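Local coordinates for protein (soluble lytic transglycosylase SLT70) (Escherichia coli, PDB 1QSA) that cleaves the glycosidic bonds between N-acetylmuramic acid and N-acetylglucosamine in peptidoglycan, leaving a 1,6-anhydro bond in the N-acetylmuramic acid residue, at residues Arg387-Met392 / Asn426-Leu431; Leu396-Arg401 / Ala480-Val485. All coordinates share one frame; numbering follows the deposited sequence.

Interaction 1 (Arg387-Met392 / Asn426-Leu431). With SO4 (sulfate ion), chain C.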
loop_
_atom_site.group_PDB
_atom_site.type_symbol
_atom_site.label_atom_id
_atom_site.label_comp_id
_atom_site.label_asym_id
_atom_site.label_seq_id
_atom_site.Cartn_x
_atom_site.Cartn_y
_atom_site.Cartn_z
ATOM N N ARG A 387 -25.171 -13.196 -2.620
ATOM C CA ARG A 387 -24.980 -11.984 -1.808
ATOM C C ARG A 387 -24.144 -10.975 -2.599
ATOM O O ARG A 387 -24.454 -9.788 -2.609
ATOM C CB ARG A 387 -24.299 -12.295 -0.473
ATOM C CG ARG A 387 -25.173 -13.136 0.472
ATOM C CD ARG A 387 -24.721 -13.017 1.917
ATOM N NE ARG A 387 -23.385 -13.562 2.125
ATOM C CZ ARG A 387 -23.105 -14.848 2.300
ATOM N NH1 ARG A 387 -24.072 -15.762 2.289
ATOM N NH2 ARG A 387 -21.847 -15.230 2.473
ATOM N N VAL A 388 -23.110 -11.458 -3.287
ATOM C CA VAL A 388 -22.252 -10.578 -4.092
ATOM C C VAL A 388 -23.092 -9.859 -5.142
ATOM O O VAL A 388 -22.980 -8.643 -5.307
ATOM C CB VAL A 388 -21.111 -11.380 -4.782
ATOM C CG1 VAL A 388 -20.374 -10.499 -5.821
ATOM C CG2 VAL A 388 -20.118 -11.863 -3.714
ATOM N N ARG A 389 -23.976 -10.608 -5.805
ATOM C CA ARG A 389 -24.848 -10.033 -6.825
ATOM C C ARG A 389 -25.706 -8.895 -6.255
ATOM O O ARG A 389 -25.788 -7.822 -6.846
ATOM C CB ARG A 389 -25.746 -11.121 -7.428
ATOM C CG ARG A 389 -26.784 -10.602 -8.424
ATOM C CD ARG A 389 -27.650 -11.737 -8.964
ATOM N NE ARG A 389 -28.685 -11.233 -9.876
ATOM C CZ ARG A 389 -29.787 -11.904 -10.233
ATOM N NH1 ARG A 389 -30.030 -13.129 -9.766
ATOM N NH2 ARG A 389 -30.654 -11.343 -11.067
ATOM N N GLU A 390 -26.311 -9.116 -5.087
ATOM C CA GLU A 390 -27.135 -8.081 -4.474
ATOM C C GLU A 390 -26.308 -6.874 -4.080
ATOM O O GLU A 390 -26.724 -5.747 -4.300
ATOM C CB GLU A 390 -27.890 -8.613 -3.249
ATOM C CG GLU A 390 -28.951 -9.645 -3.605
ATOM C CD GLU A 390 -29.772 -9.209 -4.807
ATOM O OE1 GLU A 390 -30.495 -8.206 -4.676
ATOM O OE2 GLU A 390 -29.661 -9.838 -5.896
ATOM N N LEU A 391 -25.148 -7.120 -3.474
ATOM C CA LEU A 391 -24.283 -6.018 -3.045
ATOM C C LEU A 391 -23.847 -5.152 -4.230
ATOM O O LEU A 391 -23.880 -3.925 -4.149
ATOM C CB LEU A 391 -23.085 -6.562 -2.280
ATOM C CG LEU A 391 -23.432 -7.210 -0.931
ATOM C CD1 LEU A 391 -22.225 -8.005 -0.421
ATOM C CD2 LEU A 391 -23.868 -6.122 0.081
ATOM N N MET A 392 -23.547 -5.789 -5.360
ATOM C CA MET A 392 -23.146 -5.039 -6.550
ATOM C C MET A 392 -24.357 -4.278 -7.120
ATOM O O MET A 392 -24.226 -3.140 -7.569
ATOM C CB MET A 392 -22.518 -5.982 -7.592
ATOM C CG MET A 392 -21.171 -6.565 -7.162
ATOM S SD MET A 392 -19.958 -5.274 -6.738
ATOM C CE MET A 392 -19.565 -4.643 -8.374
ATOM N N ASN A 426 -20.277 -9.810 -15.960
ATOM C CA ASN A 426 -21.342 -9.073 -15.292
ATOM C C ASN A 426 -21.018 -7.599 -15.089
ATOM O O ASN A 426 -21.814 -6.859 -14.503
ATOM C CB ASN A 426 -21.647 -9.730 -13.952
ATOM C CG ASN A 426 -22.523 -10.937 -14.116
ATOM O OD1 ASN A 426 -23.716 -10.800 -14.367
ATOM N ND2 ASN A 426 -21.933 -12.113 -14.058
ATOM N N GLN A 427 -19.912 -7.160 -15.681
ATOM C CA GLN A 427 -19.455 -5.783 -15.567
ATOM C C GLN A 427 -19.148 -5.348 -14.131
ATOM O O GLN A 427 -19.308 -4.171 -13.783
ATOM C CB GLN A 427 -20.403 -4.807 -16.277
ATOM C CG GLN A 427 -20.541 -5.140 -17.744
ATOM C CD GLN A 427 -21.171 -4.037 -18.555
ATOM O OE1 GLN A 427 -21.707 -3.064 -18.011
ATOM N NE2 GLN A 427 -21.117 -4.178 -19.870
ATOM N N TRP A 428 -18.713 -6.311 -13.319
ATOM C CA TRP A 428 -18.290 -6.061 -11.931
ATOM C C TRP A 428 -16.772 -5.895 -12.116
ATOM O O TRP A 428 -15.976 -6.789 -11.789
ATOM C CB TRP A 428 -18.576 -7.275 -11.044
ATOM C CG TRP A 428 -20.050 -7.624 -10.895
ATOM C CD1 TRP A 428 -21.122 -6.819 -11.145
ATOM C CD2 TRP A 428 -20.579 -8.874 -10.434
ATOM N NE1 TRP A 428 -22.297 -7.493 -10.862
ATOM C CE2 TRP A 428 -21.990 -8.754 -10.425
ATOM C CE3 TRP A 428 -20.000 -10.085 -10.028
ATOM C CZ2 TRP A 428 -22.834 -9.808 -10.024
ATOM C CZ3 TRP A 428 -20.842 -11.137 -9.629
ATOM C CH2 TRP A 428 -22.245 -10.981 -9.634
ATOM N N TRP A 429 -16.392 -4.742 -12.668
ATOM C CA TRP A 429 -14.990 -4.459 -13.023
ATOM C C TRP A 429 -14.007 -4.598 -11.876
ATOM O O TRP A 429 -12.924 -5.182 -12.047
ATOM C CB TRP A 429 -14.874 -3.080 -13.666
ATOM C CG TRP A 429 -15.938 -2.815 -14.712
ATOM C CD1 TRP A 429 -16.832 -1.779 -14.720
ATOM C CD2 TRP A 429 -16.176 -3.562 -15.914
ATOM N NE1 TRP A 429 -17.596 -1.830 -15.858
ATOM C CE2 TRP A 429 -17.213 -2.909 -16.611
ATOM C CE3 TRP A 429 -15.610 -4.722 -16.469
ATOM C CZ2 TRP A 429 -17.698 -3.365 -17.843
ATOM C CZ3 TRP A 429 -16.100 -5.184 -17.709
ATOM C CH2 TRP A 429 -17.131 -4.499 -18.376
ATOM N N ASP A 430 -14.353 -4.018 -10.726
ATOM C CA ASP A 430 -13.472 -4.149 -9.567
ATOM C C ASP A 430 -13.281 -5.603 -9.117
ATOM O O ASP A 430 -12.168 -6.020 -8.780
ATOM C CB ASP A 430 -13.888 -3.236 -8.396
ATOM C CG ASP A 430 -15.370 -3.260 -8.080
ATOM O OD1 ASP A 430 -16.148 -4.089 -8.595
ATOM O OD2 ASP A 430 -15.773 -2.385 -7.293
ATOM N N LEU A 431 -14.355 -6.390 -9.133
ATOM C CA LEU A 431 -14.252 -7.789 -8.739
ATOM C C LEU A 431 -13.409 -8.583 -9.727
ATOM O O LEU A 431 -12.675 -9.487 -9.336
ATOM C CB LEU A 431 -15.649 -8.413 -8.573
ATOM C CG LEU A 431 -16.529 -7.665 -7.564
ATOM C CD1 LEU A 431 -17.836 -8.454 -7.338
ATOM C CD2 LEU A 431 -15.768 -7.503 -6.232
HETATM S S SO4 C . -29.264 -7.924 -11.884
HETATM O O1 SO4 C . -28.424 -6.941 -12.598
HETATM O O2 SO4 C . -29.425 -9.146 -12.699
HETATM O O3 SO4 C . -28.604 -8.267 -10.605
HETATM O O4 SO4 C . -30.593 -7.334 -11.664
#
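Met392 lies against one face of the Trp428 indole. Met392 CB comes first, 3.6 Å from Trp428 NE1. With CG anti to the carbonyl carbon (chi1 -68°), Met392 CG sits squarely over the Trp428 five-membered ring, a CH-pi contact 3.8 Å from the centroid and 2° off the normal. Met392 CG also meets Leu431 CD1 at 3.8 Å, the side chains approaching tip to tip. After a bend at chi2, Met392 SD lies obliquely, 5.0 Å from the centroid of that Trp428 ring, a Met-aromatic contact. A bend at chi3 (-73°) sets Met392 CE near Trp428 CD1 and 3.5 Å from Asp430 OD1. On the opposite face, Asn426 CB stands over the indole. Val388 CG1 touches Leu431 CD1 at 3.6 Å and, obliquely, Trp428 CZ3. Arg389 rests CB near CZ2 and CH2 of the indole and runs out to a sulfate, probably from the crystallisation liquor, bound by NE, NH2 and Arg7. Helix 383-393 thus packs on Trp428, the N-cap of helix 429-438 after the Schellman motif at Gln427, joining two helical parts of the L domain. No hydrogen bond links the segments; dispersion between apolar groups and the indole face mainly holds them, the sulfur adding little.

Interaction 2 (Leu396-Arg401 / Ala480-Val485). With SO4 (sulfate ion), chain E.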
loop_
_atom_site.group_PDB
_atom_site.type_symbol
_atom_site.label_atom_id
_atom_site.label_comp_id
_atom_site.label_asym_id
_atom_site.label_seq_id
_atom_site.Cartn_x
_atom_site.Cartn_y
_atom_site.Cartn_z
ATOM N N LEU A 396 -22.694 -1.343 -3.468
ATOM C CA LEU A 396 -22.012 -1.452 -2.177
ATOM C C LEU A 396 -20.704 -2.182 -2.467
ATOM O O LEU A 396 -20.454 -3.280 -1.962
ATOM C CB LEU A 396 -22.888 -2.243 -1.183
ATOM C CG LEU A 396 -24.226 -1.563 -0.845
ATOM C CD1 LEU A 396 -25.155 -2.499 -0.061
ATOM C CD2 LEU A 396 -23.956 -0.278 -0.070
ATOM N N ASP A 397 -19.861 -1.554 -3.280
ATOM C CA ASP A 397 -18.608 -2.167 -3.687
ATOM C C ASP A 397 -17.646 -2.580 -2.582
ATOM O O ASP A 397 -17.002 -3.618 -2.706
ATOM C CB ASP A 397 -17.885 -1.296 -4.734
ATOM C CG ASP A 397 -18.679 -1.156 -6.037
ATOM O OD1 ASP A 397 -19.712 -0.479 -6.030
ATOM O OD2 ASP A 397 -18.269 -1.696 -7.092
ATOM N N ASN A 398 -17.531 -1.795 -1.512
ATOM C CA ASN A 398 -16.603 -2.178 -0.451
ATOM C C ASN A 398 -17.085 -3.426 0.290
ATOM O O ASN A 398 -16.282 -4.291 0.658
ATOM C CB ASN A 398 -16.395 -1.031 0.543
ATOM C CG ASN A 398 -15.645 0.140 -0.065
ATOM O OD1 ASN A 398 -14.756 -0.045 -0.892
ATOM N ND2 ASN A 398 -16.020 1.356 0.325
ATOM N N THR A 399 -18.406 -3.521 0.470
ATOM C CA THR A 399 -19.023 -4.657 1.159
ATOM C C THR A 399 -18.901 -5.898 0.258
ATOM O O THR A 399 -18.569 -6.994 0.726
ATOM C CB THR A 399 -20.502 -4.355 1.509
ATOM O OG1 THR A 399 -20.559 -3.119 2.247
ATOM C CG2 THR A 399 -21.107 -5.483 2.386
ATOM N N ALA A 400 -19.111 -5.700 -1.039
ATOM C CA ALA A 400 -18.985 -6.790 -2.004
ATOM C C ALA A 400 -17.531 -7.286 -2.058
ATOM O O ALA A 400 -17.302 -8.483 -2.202
ATOM C CB ALA A 400 -19.426 -6.323 -3.385
ATOM N N ARG A 401 -16.561 -6.365 -1.987
ATOM C CA ARG A 401 -15.141 -6.747 -2.024
ATOM C C ARG A 401 -14.806 -7.780 -0.927
ATOM O O ARG A 401 -14.093 -8.754 -1.177
ATOM C CB ARG A 401 -14.242 -5.512 -1.895
ATOM C CG ARG A 401 -12.760 -5.852 -1.814
ATOM C CD ARG A 401 -11.883 -4.612 -1.680
ATOM N NE ARG A 401 -10.496 -5.023 -1.476
ATOM C CZ ARG A 401 -9.663 -5.372 -2.456
ATOM N NH1 ARG A 401 -10.043 -5.299 -3.726
ATOM N NH2 ARG A 401 -8.430 -5.756 -2.165
ATOM N N ALA A 480 -8.199 0.483 -9.005
ATOM C CA ALA A 480 -8.433 -0.895 -9.444
ATOM C C ALA A 480 -9.939 -1.056 -9.731
ATOM O O ALA A 480 -10.543 -2.122 -9.545
ATOM C CB ALA A 480 -7.927 -1.926 -8.419
ATOM N N TRP A 481 -10.519 0.039 -10.215
ATOM C CA TRP A 481 -11.924 0.143 -10.588
ATOM C C TRP A 481 -12.987 0.106 -9.491
ATOM O O TRP A 481 -14.166 -0.051 -9.797
ATOM C CB TRP A 481 -12.271 -0.834 -11.717
ATOM C CG TRP A 481 -11.521 -0.535 -12.998
ATOM C CD1 TRP A 481 -10.666 -1.368 -13.676
ATOM C CD2 TRP A 481 -11.543 0.698 -13.725
ATOM N NE1 TRP A 481 -10.154 -0.721 -14.775
ATOM C CE2 TRP A 481 -10.672 0.548 -14.832
ATOM C CE3 TRP A 481 -12.216 1.917 -13.546
ATOM C CZ2 TRP A 481 -10.452 1.574 -15.755
ATOM C CZ3 TRP A 481 -12.000 2.943 -14.465
ATOM C CH2 TRP A 481 -11.119 2.761 -15.560
ATOM N N ASN A 482 -12.598 0.253 -8.223
ATOM C CA ASN A 482 -13.613 0.296 -7.159
ATOM C C ASN A 482 -13.964 1.784 -6.970
ATOM O O ASN A 482 -13.139 2.556 -6.481
ATOM C CB ASN A 482 -13.051 -0.304 -5.870
ATOM C CG ASN A 482 -14.002 -0.176 -4.697
ATOM O OD1 ASN A 482 -15.071 0.418 -4.809
ATOM N ND2 ASN A 482 -13.617 -0.751 -3.568
ATOM N N PRO A 483 -15.191 2.203 -7.351
ATOM C CA PRO A 483 -15.599 3.609 -7.217
ATOM C C PRO A 483 -15.828 4.107 -5.792
ATOM O O PRO A 483 -15.955 5.311 -5.576
ATOM C CB PRO A 483 -16.907 3.670 -8.022
ATOM C CG PRO A 483 -17.493 2.307 -7.824
ATOM C CD PRO A 483 -16.287 1.372 -7.895
ATOM N N LYS A 484 -15.881 3.181 -4.837
ATOM C CA LYS A 484 -16.155 3.524 -3.444
ATOM C C LYS A 484 -14.940 3.503 -2.522
ATOM O O LYS A 484 -15.065 3.788 -1.325
ATOM C CB LYS A 484 -17.229 2.564 -2.900
ATOM C CG LYS A 484 -18.453 2.422 -3.812
ATOM C CD LYS A 484 -19.166 3.748 -4.007
ATOM C CE LYS A 484 -20.326 3.634 -4.999
ATOM N NZ LYS A 484 -21.005 4.958 -5.160
ATOM N N VAL A 485 -13.761 3.202 -3.059
ATOM C CA VAL A 485 -12.581 3.116 -2.199
ATOM C C VAL A 485 -12.031 4.478 -1.773
ATOM O O VAL A 485 -12.047 5.428 -2.551
ATOM C CB VAL A 485 -11.461 2.240 -2.847
ATOM C CG1 VAL A 485 -10.824 2.948 -4.052
ATOM C CG2 VAL A 485 -10.394 1.881 -1.812
HETATM S S SO4 E . -19.880 0.211 0.455
HETATM O O1 SO4 E . -21.142 0.964 0.370
HETATM O O2 SO4 E . -20.118 -1.226 0.270
HETATM O O3 SO4 E . -18.964 0.690 -0.600
HETATM O O4 SO4 E . -19.301 0.421 1.798
#
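Asn482 ND2 donates to Asn398 OD1 at 3.0 Å, the shorter of two hydrogen bonds joining these segments, with an N-H...O angle of 154°. The two amide planes are turned 62° apart, and the side chains cross at about a right angle. Asn398 spends its other end too: ND2 gives a bond of 3.1 Å to Lys484 O, arriving from above that carbonyl's plane. CG of Asn482 is anti to the backbone N (chi1 175°), and OD1 accepts from Lys484 N at 2.9 Å, closing an Asx turn within the type I beta turn Asn482-Val485. This turn belongs to the lysozyme-like SLT domain, just after the helix carrying Glu478, the predicted catalytic residue, and it docks on the start of helix 397-408 in the L domain. An alanine at Asn482 would probably leave Asn398 OD1 without this donor and Lys484 N without its turn-closing acceptor, so that the beta turn could shift. Asp397 packs beside the pair, CB 3.3 Å from Asn482 OD1 and its carboxylate across the Pro483 ring at CD and CG. Lys484 brings CG near Asp397 OD1 but sends NZ on to Leu521 O. At the first turn of the helix a sulfate, probably from the crystallisation liquor, takes bonds from Asn398 N to O3 at 3.0 Å and from Thr399 N and OG1 to O2, as anions commonly do at helix N termini.

Overall arrangement
Read from the N terminus, the four segments alternate. Segment 387-392 comes first, then 396-401 on the next helix, linked to it by a probable hydrogen bond from Leu396 N to Leu391 O. Interaction 1 closes its loop at 426-431, with 33 residues between, after helices 397-408 and 413-425. Interaction 2 closes only at 480-485, beyond helix 468-479, so the two loops cross. Interaction 1 joins parts of the L domain; interaction 2 carries that assembly across to the SLT domain. They touch where Asp430 OD2 and Asp397 OD2 stand 2.6 Å apart, a spacing that suggests a shared proton, while Asp430 OD2 also packs on Asn482 CA.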